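Local coordinates for acyl-ACP thioesterase (Bacteroides thetaiotaomicron, PDB 2ESS), which probably hydrolyses the thioester of fatty acyl-acyl carrier protein in fatty acid biosynthesis, and binds calcium, at residues I179-H184 / V239-K244; D187-E192 / F228-K233. All coordinates share one frame; numbering follows the deposited sequence.

Contact 1: I179-H184 / V239-K244; sequences IRYIEH and VVCRSK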
loop_
_atom_site.group_PDB
_atom_site.type_symbol
_atom_site.label_atom_id
_atom_site.label_comp_id
_atom_site.label_asym_id
_atom_site.label_seq_id
_atom_site.Cartn_x
_atom_site.Cartn_y
_atom_site.Cartn_z
ATOM N N ILE A 179 -6.376 3.622 -6.629
ATOM C CA ILE A 179 -4.934 3.457 -6.549
ATOM C C ILE A 179 -4.461 2.195 -7.248
ATOM O O ILE A 179 -3.376 2.166 -7.814
ATOM C CB ILE A 179 -4.478 3.443 -5.063
ATOM C CG1 ILE A 179 -4.898 4.737 -4.388
ATOM C CG2 ILE A 179 -2.984 3.310 -4.942
ATOM C CD1 ILE A 179 -4.555 5.964 -5.178
ATOM N N ARG A 180 -5.261 1.139 -7.198
ATOM C CA ARG A 180 -4.900 -0.094 -7.846
ATOM C C ARG A 180 -4.850 0.085 -9.348
ATOM O O ARG A 180 -3.993 -0.498 -9.988
ATOM C CB ARG A 180 -5.874 -1.208 -7.471
ATOM C CG ARG A 180 -5.723 -1.634 -6.013
ATOM C CD ARG A 180 -4.486 -2.468 -5.843
ATOM N NE ARG A 180 -4.086 -2.557 -4.448
ATOM C CZ ARG A 180 -3.077 -3.320 -4.020
ATOM N NH1 ARG A 180 -2.390 -4.074 -4.877
ATOM N NH2 ARG A 180 -2.765 -3.349 -2.730
ATOM N N TYR A 181 -5.720 0.923 -9.918
ATOM C CA TYR A 181 -5.594 1.220 -11.344
ATOM C C TYR A 181 -4.254 1.866 -11.699
ATOM O O TYR A 181 -3.692 1.562 -12.742
ATOM C CB TYR A 181 -6.690 2.136 -11.820
ATOM C CG TYR A 181 -8.070 1.553 -11.941
ATOM C CD1 TYR A 181 -8.375 0.557 -12.890
ATOM C CD2 TYR A 181 -9.104 2.036 -11.151
ATOM C CE1 TYR A 181 -9.686 0.059 -13.031
ATOM C CE2 TYR A 181 -10.407 1.547 -11.289
ATOM C CZ TYR A 181 -10.697 0.572 -12.234
ATOM O OH TYR A 181 -12.019 0.156 -12.320
ATOM N N ILE A 182 -3.800 2.803 -10.866
ATOM C CA ILE A 182 -2.489 3.445 -11.041
ATOM C C ILE A 182 -1.357 2.420 -11.072
ATOM O O ILE A 182 -0.543 2.415 -12.012
ATOM C CB ILE A 182 -2.221 4.496 -9.942
ATOM C CG1 ILE A 182 -3.265 5.623 -10.043
ATOM C CG2 ILE A 182 -0.805 5.070 -10.072
ATOM C CD1 ILE A 182 -3.114 6.736 -8.958
ATOM N N GLU A 183 -1.302 1.554 -10.062
ATOM C CA GLU A 183 -0.304 0.482 -10.022
ATOM C C GLU A 183 -0.311 -0.393 -11.270
ATOM O O GLU A 183 0.741 -0.687 -11.830
ATOM C CB GLU A 183 -0.519 -0.435 -8.824
ATOM C CG GLU A 183 -0.184 0.203 -7.458
ATOM C CD GLU A 183 -0.368 -0.781 -6.259
ATOM O OE1 GLU A 183 -0.462 -2.024 -6.515
ATOM O OE2 GLU A 183 -0.409 -0.299 -5.085
ATOM N N HIS A 184 -1.493 -0.838 -11.699
ATOM C CA HIS A 184 -1.539 -1.708 -12.884
ATOM C C HIS A 184 -1.082 -0.984 -14.173
ATOM O O HIS A 184 -0.438 -1.566 -15.006
ATOM C CB HIS A 184 -2.926 -2.333 -13.047
ATOM C CG HIS A 184 -3.305 -3.238 -11.912
ATOM N ND1 HIS A 184 -2.509 -4.287 -11.499
ATOM C CD2 HIS A 184 -4.383 -3.237 -11.091
ATOM C CE1 HIS A 184 -3.081 -4.889 -10.468
ATOM N NE2 HIS A 184 -4.221 -4.274 -10.206
ATOM N N VAL A 239 -15.003 1.209 -21.306
ATOM C CA VAL A 239 -13.885 1.929 -20.713
ATOM C C VAL A 239 -14.121 2.183 -19.234
ATOM O O VAL A 239 -15.163 2.726 -18.849
ATOM C CB VAL A 239 -13.590 3.241 -21.435
ATOM C CG1 VAL A 239 -12.519 4.025 -20.703
ATOM C CG2 VAL A 239 -13.153 2.959 -22.882
ATOM N N VAL A 240 -13.157 1.789 -18.403
ATOM C CA VAL A 240 -13.229 2.100 -16.971
ATOM C C VAL A 240 -12.311 3.244 -16.536
ATOM O O VAL A 240 -12.646 3.980 -15.604
ATOM C CB VAL A 240 -13.026 0.846 -16.067
ATOM C CG1 VAL A 240 -14.183 -0.146 -16.351
ATOM C CG2 VAL A 240 -11.638 0.201 -16.277
ATOM N N CYS A 241 -11.154 3.386 -17.168
ATOM C CA CYS A 241 -10.342 4.576 -16.921
ATOM C C CYS A 241 -9.416 4.846 -18.073
ATOM O O CYS A 241 -9.213 3.989 -18.921
ATOM C CB CYS A 241 -9.594 4.482 -15.609
ATOM S SG CYS A 241 -8.455 3.171 -15.467
ATOM N N ARG A 242 -8.873 6.062 -18.091
ATOM C CA ARG A 242 -7.856 6.491 -19.028
ATOM C C ARG A 242 -6.775 7.179 -18.217
ATOM O O ARG A 242 -7.030 7.666 -17.081
ATOM C CB ARG A 242 -8.429 7.433 -20.108
ATOM C CG ARG A 242 -9.345 6.717 -21.077
ATOM C CD ARG A 242 -9.877 7.592 -22.219
ATOM N NE ARG A 242 -11.023 8.278 -21.708
ATOM C CZ ARG A 242 -12.285 7.967 -21.955
ATOM N NH1 ARG A 242 -12.637 6.991 -22.786
ATOM N NH2 ARG A 242 -13.204 8.686 -21.352
ATOM N N SER A 243 -5.578 7.208 -18.808
ATOM C CA SER A 243 -4.401 7.731 -18.167
ATOM C C SER A 243 -3.465 8.340 -19.184
ATOM O O SER A 243 -3.440 7.957 -20.360
ATOM C CB SER A 243 -3.702 6.618 -17.369
ATOM O OG SER A 243 -2.502 7.065 -16.763
ATOM N N LYS A 244 -2.726 9.336 -18.718
ATOM C CA LYS A 244 -1.650 9.923 -19.470
ATOM C C LYS A 244 -0.393 9.902 -18.591
ATOM O O LYS A 244 -0.428 10.248 -17.406
ATOM C CB LYS A 244 -2.033 11.320 -19.896
ATOM C CG LYS A 244 -1.064 11.989 -20.825
ATOM C CD LYS A 244 -1.475 13.433 -21.103
ATOM C CE LYS A 244 -2.799 13.508 -21.823
ATOM N NZ LYS A 244 -3.019 14.836 -22.439
#
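Tyr181 OH is hydrogen-bonded to Ser210 OG, and the ring that carries it is pressed against Cys241 and Val240 of strand 238-247. The sulfur lies over one ring face, with Cys241 SG 3.7 Å from Tyr181 CD1. Cys241 SG stands 4.1 Å from the Tyr181 ring centroid and 28° off the normal, a sulfur-aromatic contact. It sits between its backbone N and carbonyl carbon (chi1 61°), which directs it to the helix. A small, polarisable thiol fits here, with the CA atoms of Tyr181 and Cys241 8.1 Å apart and the ring between helix and strand. Val240 crosses the tyrosine at about a right angle, its CG2 methyl 3.8 Å from Tyr181 CE1. Tyrosine suits the place because its flank is apolar while its tip still finds a polar mate. Replacing Tyr181 with an alanine would probably open a gap over Cys241 SG and leave Ser210 without this hydroxyl partner. That two consecutive strand residues both reach the ring follows from a classic beta bulge, in which Val240 and Cys241 together face Val232. Elsewhere on the helix, Arg180 NH1 pairs by charge with Glu183 OE1 and also with Glu183 of the second subunit. Helix 178-186 rests on the sheet through Tyr181 on strand 238-247 and Ile182 on Phe202 of the adjacent strand 199-206, and Ile179 and Ile182 also meet helix 28-45.

Contact 2: D187-E192 / F228-K233; sequences DLFPIE and FHVEVK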
loop_
_atom_site.group_PDB
_atom_site.type_symbol
_atom_site.label_atom_id
_atom_site.label_comp_id
_atom_site.label_asym_id
_atom_site.label_seq_id
_atom_site.Cartn_x
_atom_site.Cartn_y
_atom_site.Cartn_z
ATOM N N ASP A 187 2.646 -0.646 -14.206
ATOM C CA ASP A 187 3.294 -1.951 -14.532
ATOM C C ASP A 187 3.378 -2.279 -16.013
ATOM O O ASP A 187 4.039 -3.220 -16.360
ATOM C CB ASP A 187 2.630 -3.134 -13.804
ATOM C CG ASP A 187 2.923 -3.143 -12.274
ATOM O OD1 ASP A 187 3.970 -2.599 -11.873
ATOM O OD2 ASP A 187 2.115 -3.700 -11.482
ATOM N N LEU A 188 2.726 -1.515 -16.887
ATOM C CA LEU A 188 2.844 -1.730 -18.325
ATOM C C LEU A 188 4.211 -1.328 -18.876
ATOM O O LEU A 188 4.592 -1.814 -19.928
ATOM C CB LEU A 188 1.769 -0.927 -19.081
ATOM C CG LEU A 188 0.324 -1.341 -18.813
ATOM C CD1 LEU A 188 -0.612 -0.254 -19.291
ATOM C CD2 LEU A 188 0.017 -2.733 -19.463
ATOM N N PHE A 189 4.957 -0.445 -18.197
ATOM C CA PHE A 189 6.129 0.161 -18.840
ATOM C C PHE A 189 7.407 -0.596 -18.559
ATOM O O PHE A 189 7.583 -1.089 -17.461
ATOM C CB PHE A 189 6.277 1.616 -18.446
ATOM C CG PHE A 189 5.093 2.416 -18.820
ATOM C CD1 PHE A 189 4.929 2.842 -20.125
ATOM C CD2 PHE A 189 4.092 2.643 -17.908
ATOM C CE1 PHE A 189 3.825 3.533 -20.489
ATOM C CE2 PHE A 189 2.963 3.330 -18.264
ATOM C CZ PHE A 189 2.828 3.780 -19.550
ATOM N N PRO A 190 8.304 -0.672 -19.564
ATOM C CA PRO A 190 9.522 -1.437 -19.432
ATOM C C PRO A 190 10.418 -0.857 -18.366
ATOM O O PRO A 190 10.467 0.366 -18.175
ATOM C CB PRO A 190 10.187 -1.352 -20.815
ATOM C CG PRO A 190 9.481 -0.333 -21.560
ATOM C CD PRO A 190 8.167 -0.045 -20.883
ATOM N N ILE A 191 11.114 -1.745 -17.686
ATOM C CA ILE A 191 11.944 -1.364 -16.580
ATOM C C ILE A 191 13.078 -0.401 -17.023
ATOM O O ILE A 191 13.475 0.470 -16.239
ATOM C CB ILE A 191 12.461 -2.633 -15.826
ATOM C CG1 ILE A 191 12.432 -2.413 -14.310
ATOM C CG2 ILE A 191 13.841 -3.048 -16.300
ATOM C CD1 ILE A 191 11.011 -2.467 -13.664
ATOM N N GLU A 192 13.553 -0.535 -18.274
ATOM C CA GLU A 192 14.574 0.368 -18.837
ATOM C C GLU A 192 14.119 1.824 -18.824
ATOM O O GLU A 192 14.937 2.723 -18.722
ATOM C CB GLU A 192 14.953 -0.046 -20.269
ATOM N N PHE A 228 2.622 8.719 -23.230
ATOM C CA PHE A 228 1.808 7.553 -23.446
ATOM C C PHE A 228 0.388 7.811 -23.006
ATOM O O PHE A 228 0.144 8.355 -21.943
ATOM C CB PHE A 228 2.354 6.379 -22.649
ATOM C CG PHE A 228 3.752 6.024 -22.987
ATOM C CD1 PHE A 228 4.809 6.723 -22.446
ATOM C CD2 PHE A 228 4.021 4.986 -23.853
ATOM C CE1 PHE A 228 6.109 6.372 -22.761
ATOM C CE2 PHE A 228 5.319 4.642 -24.153
ATOM C CZ PHE A 228 6.359 5.348 -23.613
ATOM N N HIS A 229 -0.568 7.389 -23.816
ATOM C CA HIS A 229 -1.972 7.468 -23.410
ATOM C C HIS A 229 -2.482 6.049 -23.286
ATOM O O HIS A 229 -2.258 5.236 -24.168
ATOM C CB HIS A 229 -2.815 8.231 -24.417
ATOM C CG HIS A 229 -2.429 9.663 -24.587
ATOM N ND1 HIS A 229 -3.134 10.525 -25.400
ATOM C CD2 HIS A 229 -1.412 10.392 -24.065
ATOM C CE1 HIS A 229 -2.565 11.716 -25.373
ATOM N NE2 HIS A 229 -1.516 11.662 -24.574
ATOM N N VAL A 230 -3.160 5.769 -22.181
ATOM C CA VAL A 230 -3.571 4.443 -21.811
ATOM C C VAL A 230 -5.090 4.460 -21.561
ATOM O O VAL A 230 -5.653 5.411 -20.990
ATOM C CB VAL A 230 -2.785 3.912 -20.571
ATOM C CG1 VAL A 230 -3.293 2.521 -20.165
ATOM C CG2 VAL A 230 -1.259 3.916 -20.823
ATOM N N GLU A 231 -5.745 3.417 -22.042
ATOM C CA GLU A 231 -7.144 3.180 -21.781
ATOM C C GLU A 231 -7.257 1.785 -21.190
ATOM O O GLU A 231 -6.614 0.871 -21.673
ATOM C CB GLU A 231 -7.925 3.295 -23.095
ATOM C CG GLU A 231 -9.408 3.345 -22.972
ATOM C CD GLU A 231 -10.083 3.768 -24.299
ATOM O OE1 GLU A 231 -10.143 2.929 -25.224
ATOM O OE2 GLU A 231 -10.553 4.935 -24.401
ATOM N N VAL A 232 -8.014 1.660 -20.095
ATOM C CA VAL A 232 -8.345 0.387 -19.488
ATOM C C VAL A 232 -9.825 0.096 -19.772
ATOM O O VAL A 232 -10.686 0.951 -19.550
ATOM C CB VAL A 232 -8.100 0.352 -17.955
ATOM C CG1 VAL A 232 -8.273 -1.080 -17.417
ATOM C CG2 VAL A 232 -6.697 0.872 -17.594
ATOM N N LYS A 233 -10.109 -1.094 -20.284
ATOM C CA LYS A 233 -11.482 -1.534 -20.544
ATOM C C LYS A 233 -11.812 -2.791 -19.746
ATOM O O LYS A 233 -10.941 -3.633 -19.494
ATOM C CB LYS A 233 -11.702 -1.850 -22.019
ATOM C CG LYS A 233 -11.584 -0.689 -22.934
ATOM C CD LYS A 233 -11.866 -1.109 -24.358
ATOM C CE LYS A 233 -11.423 -0.044 -25.328
ATOM N NZ LYS A 233 -11.719 -0.438 -26.749
#
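Leu188 and Phe189 lie across from Val230 and Phe228, the CA atoms of Leu188 and Val230 9.6 Å apart and those of Phe189 and Phe228 9.7 Å, too wide for any backbone bond. The segment links helix 178-186 to helix 191-196, and it covers part of the antiparallel sheet of the C-terminal hot-dog domain through an edge-to-face phenylalanine pair. In the extended strand Phe228 and Val230, two residues apart, both point to the linker, whereas His229 between them points away. The side chains of Phe189 and Phe228 run past one another in opposite senses, and their rings meet with planes at 70° and centroids 5.0 Å apart. Both have CG anti to the carbonyl carbon, and for Phe189 this torsion (chi1 -59°) brings the edge of its ring to the face of Phe228. Large aromatic residues suit a buried site with no polar partner across it, since an edge-to-face pair fills the space and sets weakly positive ring hydrogens against the pi cloud. Phe189 makes a second edge-to-face pair with Phe247 and touches Tyr194, while Leu193 covers part of Phe228. Beside the rings, the branched aliphatic chains of Leu188 and Val230 meet tip to tip, Leu188 CD1 lying 4.0 Å from Val230 CG1. Pro190 then takes the N-cap position of helix 191-196. The closest approach of the two segments is that of Phe189 CE1, which sits over the Phe228 face away from its centre, 3.5 Å from Phe228 CG.

How the contacts relate
Contacts 1 and 2 cover neighbouring strands of one sheet, and their centres lie 9 Å apart. Strands 227-234 and 238-247 follow each other in the chain as an antiparallel pair, joined by probable hydrogen bonds from Ser243 N to Val230 O (2.8 Å) and from Val240 N to Val232 O (2.9 Å). Across from the strands, helix 178-186 runs on into the linker of contact 2, so one continuous piece of chain packs on both strands. Contact 1 lies nearer the metal: the side chain of Tyr181 is about 8 Å from a bound calcium ion and about 6 Å from the side chain of His175, a calcium ligand. Contact 2 lies away from this site.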